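Dermonecrotic toxin (Pasteurella multocida, PDB 2EBF) acts as a dermonecrotic, mitogenic and bone-resorbing toxin that deamidates host G-protein alpha subunits through a thiol-protease-like C-terminal domain. Local coordinates at residues Arg654-Gly657 / Phe661-Gln664; Gln584-Leu589 / Ala705-Gln710. All coordinates share one frame; numbering follows the deposited sequence.

Interaction 1 of 2, residues Arg654-Gly657 / Phe661-Gln664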
loop_
_atom_site.group_PDB
_atom_site.type_symbol
_atom_site.label_atom_id
_atom_site.label_comp_id
_atom_site.label_asym_id
_atom_site.label_seq_id
_atom_site.Cartn_x
_atom_site.Cartn_y
_atom_site.Cartn_z
ATOM N N ARG A 654 27.333 -17.785 -14.872
ATOM C CA ARG A 654 28.446 -18.529 -14.299
ATOM C C ARG A 654 29.733 -17.710 -14.424
ATOM O O ARG A 654 30.030 -17.174 -15.497
ATOM C CB ARG A 654 28.615 -19.876 -15.006
ATOM C CG ARG A 654 29.632 -20.810 -14.339
ATOM C CD ARG A 654 30.579 -21.372 -15.377
ATOM N NE ARG A 654 30.153 -22.661 -15.871
ATOM C CZ ARG A 654 30.570 -23.224 -17.006
ATOM N NH1 ARG A 654 31.425 -22.604 -17.815
ATOM N NH2 ARG A 654 30.108 -24.416 -17.338
ATOM N N ARG A 655 30.478 -17.608 -13.324
ATOM C CA ARG A 655 31.761 -16.895 -13.341
ATOM C C ARG A 655 32.706 -17.565 -14.327
ATOM O O ARG A 655 32.837 -18.796 -14.329
ATOM C CB ARG A 655 32.372 -16.844 -11.930
ATOM C CG ARG A 655 33.821 -16.325 -11.833
ATOM C CD ARG A 655 33.956 -14.905 -12.381
ATOM N NE ARG A 655 35.024 -14.125 -11.746
ATOM C CZ ARG A 655 36.323 -14.203 -12.042
ATOM N NH1 ARG A 655 36.777 -15.064 -12.948
ATOM N NH2 ARG A 655 37.185 -13.419 -11.400
ATOM N N GLU A 656 33.317 -16.758 -15.192
ATOM C CA GLU A 656 34.344 -17.227 -16.130
ATOM C C GLU A 656 35.655 -16.499 -15.862
ATOM O O GLU A 656 35.662 -15.454 -15.225
ATOM C CB GLU A 656 33.921 -17.002 -17.593
ATOM C CG GLU A 656 32.679 -17.782 -18.049
ATOM C CD GLU A 656 32.829 -19.309 -18.014
ATOM O OE1 GLU A 656 31.776 -19.985 -17.979
ATOM O OE2 GLU A 656 33.971 -19.838 -18.020
ATOM N N GLY A 657 36.752 -17.054 -16.366
ATOM C CA GLY A 657 38.077 -16.424 -16.266
ATOM C C GLY A 657 38.072 -14.950 -16.622
ATOM O O GLY A 657 37.298 -14.509 -17.486
ATOM N N PHE A 661 31.183 -13.275 -17.073
ATOM C CA PHE A 661 30.117 -14.207 -16.701
ATOM C C PHE A 661 29.501 -14.771 -17.974
ATOM O O PHE A 661 29.172 -14.016 -18.894
ATOM C CB PHE A 661 29.046 -13.524 -15.834
ATOM C CG PHE A 661 29.496 -13.250 -14.423
ATOM C CD1 PHE A 661 29.215 -14.150 -13.402
ATOM C CD2 PHE A 661 30.215 -12.090 -14.118
ATOM C CE1 PHE A 661 29.649 -13.904 -12.085
ATOM C CE2 PHE A 661 30.646 -11.832 -12.816
ATOM C CZ PHE A 661 30.367 -12.742 -11.797
ATOM N N SER A 662 29.379 -16.095 -18.040
ATOM C CA SER A 662 28.708 -16.750 -19.162
ATOM C C SER A 662 27.270 -17.049 -18.766
ATOM O O SER A 662 26.945 -17.056 -17.574
ATOM C CB SER A 662 29.421 -18.043 -19.573
ATOM O OG SER A 662 29.474 -18.960 -18.494
ATOM N N HIS A 663 26.407 -17.259 -19.763
ATOM C CA HIS A 663 25.081 -17.824 -19.503
ATOM C C HIS A 663 25.165 -19.353 -19.662
ATOM O O HIS A 663 25.865 -19.861 -20.552
ATOM C CB HIS A 663 24.032 -17.207 -20.445
ATOM C CG HIS A 663 24.138 -17.671 -21.866
ATOM N ND1 HIS A 663 25.103 -17.207 -22.734
ATOM C CD2 HIS A 663 23.383 -18.546 -22.575
ATOM C CE1 HIS A 663 24.949 -17.785 -23.913
ATOM N NE2 HIS A 663 23.911 -18.602 -23.844
ATOM N N GLN A 664 24.475 -20.078 -18.781
ATOM C CA GLN A 664 24.419 -21.535 -18.817
ATOM C C GLN A 664 22.938 -21.892 -18.714
ATOM O O GLN A 664 22.184 -21.178 -18.059
ATOM C CB GLN A 664 25.176 -22.145 -17.620
ATOM C CG GLN A 664 26.676 -21.777 -17.525
ATOM C CD GLN A 664 27.518 -22.309 -18.688
ATOM O OE1 GLN A 664 28.352 -21.588 -19.250
ATOM N NE2 GLN A 664 27.312 -23.571 -19.045
HETATM O O HOH W 1 29.181 -25.543 -20.188
#
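Arg654 and Ser662 face each other as an antiparallel hydrogen-bonded pair, with Arg655 and Phe661 as the adjoining non-hydrogen-bonded pair, where the short strand segments 654-656 and 661-664 run with 140° between their directions and 4.6 Å between axes at closest approach. This is the turn end of the beta hairpin formed by strands 643-656 and 660-673 in the antiparallel sheet of the C3 domain. Arg654 N donates to Ser662 O and Ser662 N returns the bond to Arg654 O, each over 2.8 Å. The pairing then runs on through Gln664 and Trp652.

The side chains divide by sheet face. On the face of Phe661, a broad nonpolar ring suited to packing against arginine methylenes, Arg655 CD lies over one ring face toward the rim, while Tyr41, Ile715 and Pro740 also touch the ring. On the face of Ser662 the contact is polar. With chi1 at 59°, the short serine side chain lifts OG between two acceptors: Glu656 OE1 at 2.6 Å and Gln664 OE1 at 3.0 Å from OG. Its single proton can serve either one. Arg654 suits its place because its long chain, bent at chi2 and chi3, carries the guanidinium alongside Glu656 and against Gln664. There NH1 forms a salt bridge with Glu656 OE1 at 2.6 Å, meeting the syn lone pair of an oxygen tilted out of the guanidinium plane. Gln664 stacks its amide on the guanidinium, planes 12° apart, and its OE1 stands 3.5 Å above the guanidinium centre. The stack leaves NE2 beside Arg654 NH2, two donors that cannot bond to each other. A water accepts from both, its bond to Gln664 NE2 measuring 2.9 Å and that to Arg654 NH2 being weak.

Interaction 2 of 2, residues Gln584-Leu589 / Ala705-Gln710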
loop_
_atom_site.group_PDB
_atom_site.type_symbol
_atom_site.label_atom_id
_atom_site.label_comp_id
_atom_site.label_asym_id
_atom_site.label_seq_id
_atom_site.Cartn_x
_atom_site.Cartn_y
_atom_site.Cartn_z
ATOM N N GLN A 584 15.642 -40.682 -2.388
ATOM C CA GLN A 584 15.109 -40.609 -1.030
ATOM C C GLN A 584 14.678 -39.190 -0.643
ATOM O O GLN A 584 13.559 -38.994 -0.168
ATOM C CB GLN A 584 16.116 -41.172 -0.012
ATOM C CG GLN A 584 15.587 -41.194 1.425
ATOM C CD GLN A 584 16.500 -41.920 2.413
ATOM O OE1 GLN A 584 16.033 -42.725 3.222
ATOM N NE2 GLN A 584 17.798 -41.633 2.356
ATOM N N SER A 585 15.553 -38.208 -0.864
ATOM C CA SER A 585 15.250 -36.812 -0.527
ATOM C C SER A 585 14.132 -36.246 -1.399
ATOM O O SER A 585 13.334 -35.421 -0.945
ATOM C CB SER A 585 16.507 -35.932 -0.618
ATOM O OG SER A 585 16.958 -35.780 -1.957
ATOM N N ARG A 586 14.073 -36.699 -2.648
ATOM C CA ARG A 586 13.048 -36.248 -3.585
ATOM C C ARG A 586 11.644 -36.816 -3.330
ATOM O O ARG A 586 10.658 -36.245 -3.791
ATOM C CB ARG A 586 13.465 -36.565 -5.022
ATOM C CG ARG A 586 14.728 -35.863 -5.488
ATOM C CD ARG A 586 15.109 -36.327 -6.899
ATOM N NE ARG A 586 16.415 -35.822 -7.325
ATOM C CZ ARG A 586 17.463 -36.582 -7.631
ATOM N NH1 ARG A 586 17.385 -37.913 -7.574
ATOM N NH2 ARG A 586 18.599 -36.014 -8.011
ATOM N N LEU A 587 11.542 -37.936 -2.616
ATOM C CA LEU A 587 10.231 -38.577 -2.435
ATOM C C LEU A 587 9.161 -37.650 -1.822
ATOM O O LEU A 587 8.066 -37.540 -2.377
ATOM C CB LEU A 587 10.343 -39.910 -1.679
ATOM C CG LEU A 587 9.071 -40.757 -1.575
ATOM C CD1 LEU A 587 8.561 -41.180 -2.947
ATOM C CD2 LEU A 587 9.342 -41.972 -0.722
ATOM N N PRO A 588 9.468 -36.974 -0.695
ATOM C CA PRO A 588 8.497 -36.006 -0.153
ATOM C C PRO A 588 7.983 -34.978 -1.166
ATOM O O PRO A 588 6.787 -34.680 -1.187
ATOM C CB PRO A 588 9.281 -35.317 0.967
ATOM C CG PRO A 588 10.239 -36.361 1.420
ATOM C CD PRO A 588 10.661 -37.074 0.170
ATOM N N LEU A 589 8.873 -34.461 -2.011
ATOM C CA LEU A 589 8.492 -33.461 -3.009
ATOM C C LEU A 589 7.447 -34.025 -3.958
ATOM O O LEU A 589 6.541 -33.313 -4.377
ATOM C CB LEU A 589 9.715 -32.961 -3.788
ATOM C CG LEU A 589 10.924 -32.480 -2.970
ATOM C CD1 LEU A 589 12.065 -32.055 -3.892
ATOM C CD2 LEU A 589 10.544 -31.355 -2.013
ATOM N N ALA A 705 13.497 -27.064 -11.163
ATOM C CA ALA A 705 14.258 -25.821 -11.374
ATOM C C ALA A 705 15.188 -25.548 -10.202
ATOM O O ALA A 705 16.373 -25.236 -10.394
ATOM C CB ALA A 705 13.323 -24.640 -11.596
ATOM N N LEU A 706 14.653 -25.683 -8.989
ATOM C CA LEU A 706 15.422 -25.445 -7.776
ATOM C C LEU A 706 16.608 -26.408 -7.691
ATOM O O LEU A 706 17.730 -25.984 -7.396
ATOM C CB LEU A 706 14.516 -25.560 -6.538
ATOM C CG LEU A 706 15.081 -25.198 -5.159
ATOM C CD1 LEU A 706 13.979 -24.959 -4.124
ATOM C CD2 LEU A 706 15.910 -26.311 -4.682
ATOM N N GLU A 707 16.364 -27.690 -7.953
ATOM C CA GLU A 707 17.440 -28.682 -7.908
ATOM C C GLU A 707 18.561 -28.370 -8.892
ATOM O O GLU A 707 19.737 -28.409 -8.536
ATOM C CB GLU A 707 16.909 -30.097 -8.146
ATOM C CG GLU A 707 18.035 -31.088 -8.461
ATOM C CD GLU A 707 17.702 -32.539 -8.179
ATOM O OE1 GLU A 707 16.704 -32.838 -7.483
ATOM O OE2 GLU A 707 18.480 -33.390 -8.644
ATOM N N ILE A 708 18.187 -28.056 -10.131
ATOM C CA ILE A 708 19.164 -27.727 -11.162
ATOM C C ILE A 708 19.970 -26.472 -10.791
ATOM O O ILE A 708 21.185 -26.437 -10.960
ATOM C CB ILE A 708 18.469 -27.552 -12.557
ATOM C CG1 ILE A 708 17.775 -28.864 -12.996
ATOM C CG2 ILE A 708 19.472 -27.136 -13.607
ATOM C CD1 ILE A 708 18.710 -30.092 -13.129
ATOM N N ALA A 709 19.294 -25.443 -10.291
ATOM C CA ALA A 709 19.980 -24.211 -9.908
ATOM C C ALA A 709 20.976 -24.470 -8.772
ATOM O O ALA A 709 22.109 -24.001 -8.807
ATOM C CB ALA A 709 18.969 -23.131 -9.510
ATOM N N GLN A 710 20.550 -25.237 -7.779
ATOM C CA GLN A 710 21.399 -25.519 -6.615
ATOM C C GLN A 710 22.617 -26.363 -6.980
ATOM O O GLN A 710 23.751 -26.051 -6.587
ATOM C CB GLN A 710 20.581 -26.190 -5.512
ATOM C CG GLN A 710 19.615 -25.240 -4.813
ATOM C CD GLN A 710 18.880 -25.873 -3.648
ATOM O OE1 GLN A 710 18.779 -27.095 -3.537
ATOM N NE2 GLN A 710 18.335 -25.028 -2.776
#
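Arg586 sets CG anti to its carbonyl carbon (chi1 -63°) and then runs extended from CG to NE, while Glu707 turns CG anti to its own nitrogen (chi1 165°) and reaches forward to meet it. The two chains cross at about a right angle, and the guanidinium and carboxylate come together nearly coplanar, 16° apart. The result is a side-on, two-pronged salt bridge between helix 583-591 and helix 701-711: NE donates almost straight to Glu707 OE1 at 3.0 Å, and NH2 donates to OE2 at 2.7 Å. Both oxygens use their syn lone pairs. The helices are well separated, with the CA atoms of Arg586 and Glu707 9.8 Å apart, so a long arginine and a glutamate suit the span. Both residues are buried, touching Leu697 and Leu699 of strand 697-700 as well as Pro581. The charges extend into a network, since Arg586 also pairs with Glu583 and Asp693, and Glu707 OE2 with Arg711. Two bonds in parallel fix the rotation of both flat groups, and the alternation of opposite charges would be expected to keep arginine and glutamate ionised despite their burial.

Along the chain the order is 584-589, 654-657, 661-664, 705-710, so the long-range salt bridge of interaction 2 brackets the local hairpin of interaction 1. Their centres lie 24 Å apart and their nearest atoms about 8 Å, without touching. The antiparallel sheet of the C3 domain connects them: helix 701-711 packs Ile708 on Ile650 and Trp652 of strand 643-656, the strand that ends in interaction 1. The Gln664 side chain is about 12 Å from the phosphonate in the pocket Gly624-Ser628, where Cys626 is disulfide-bonded to Cys620. Both are structural contacts within the C-terminal region that carries the thiol-protease-like triad; neither is assigned a catalytic role.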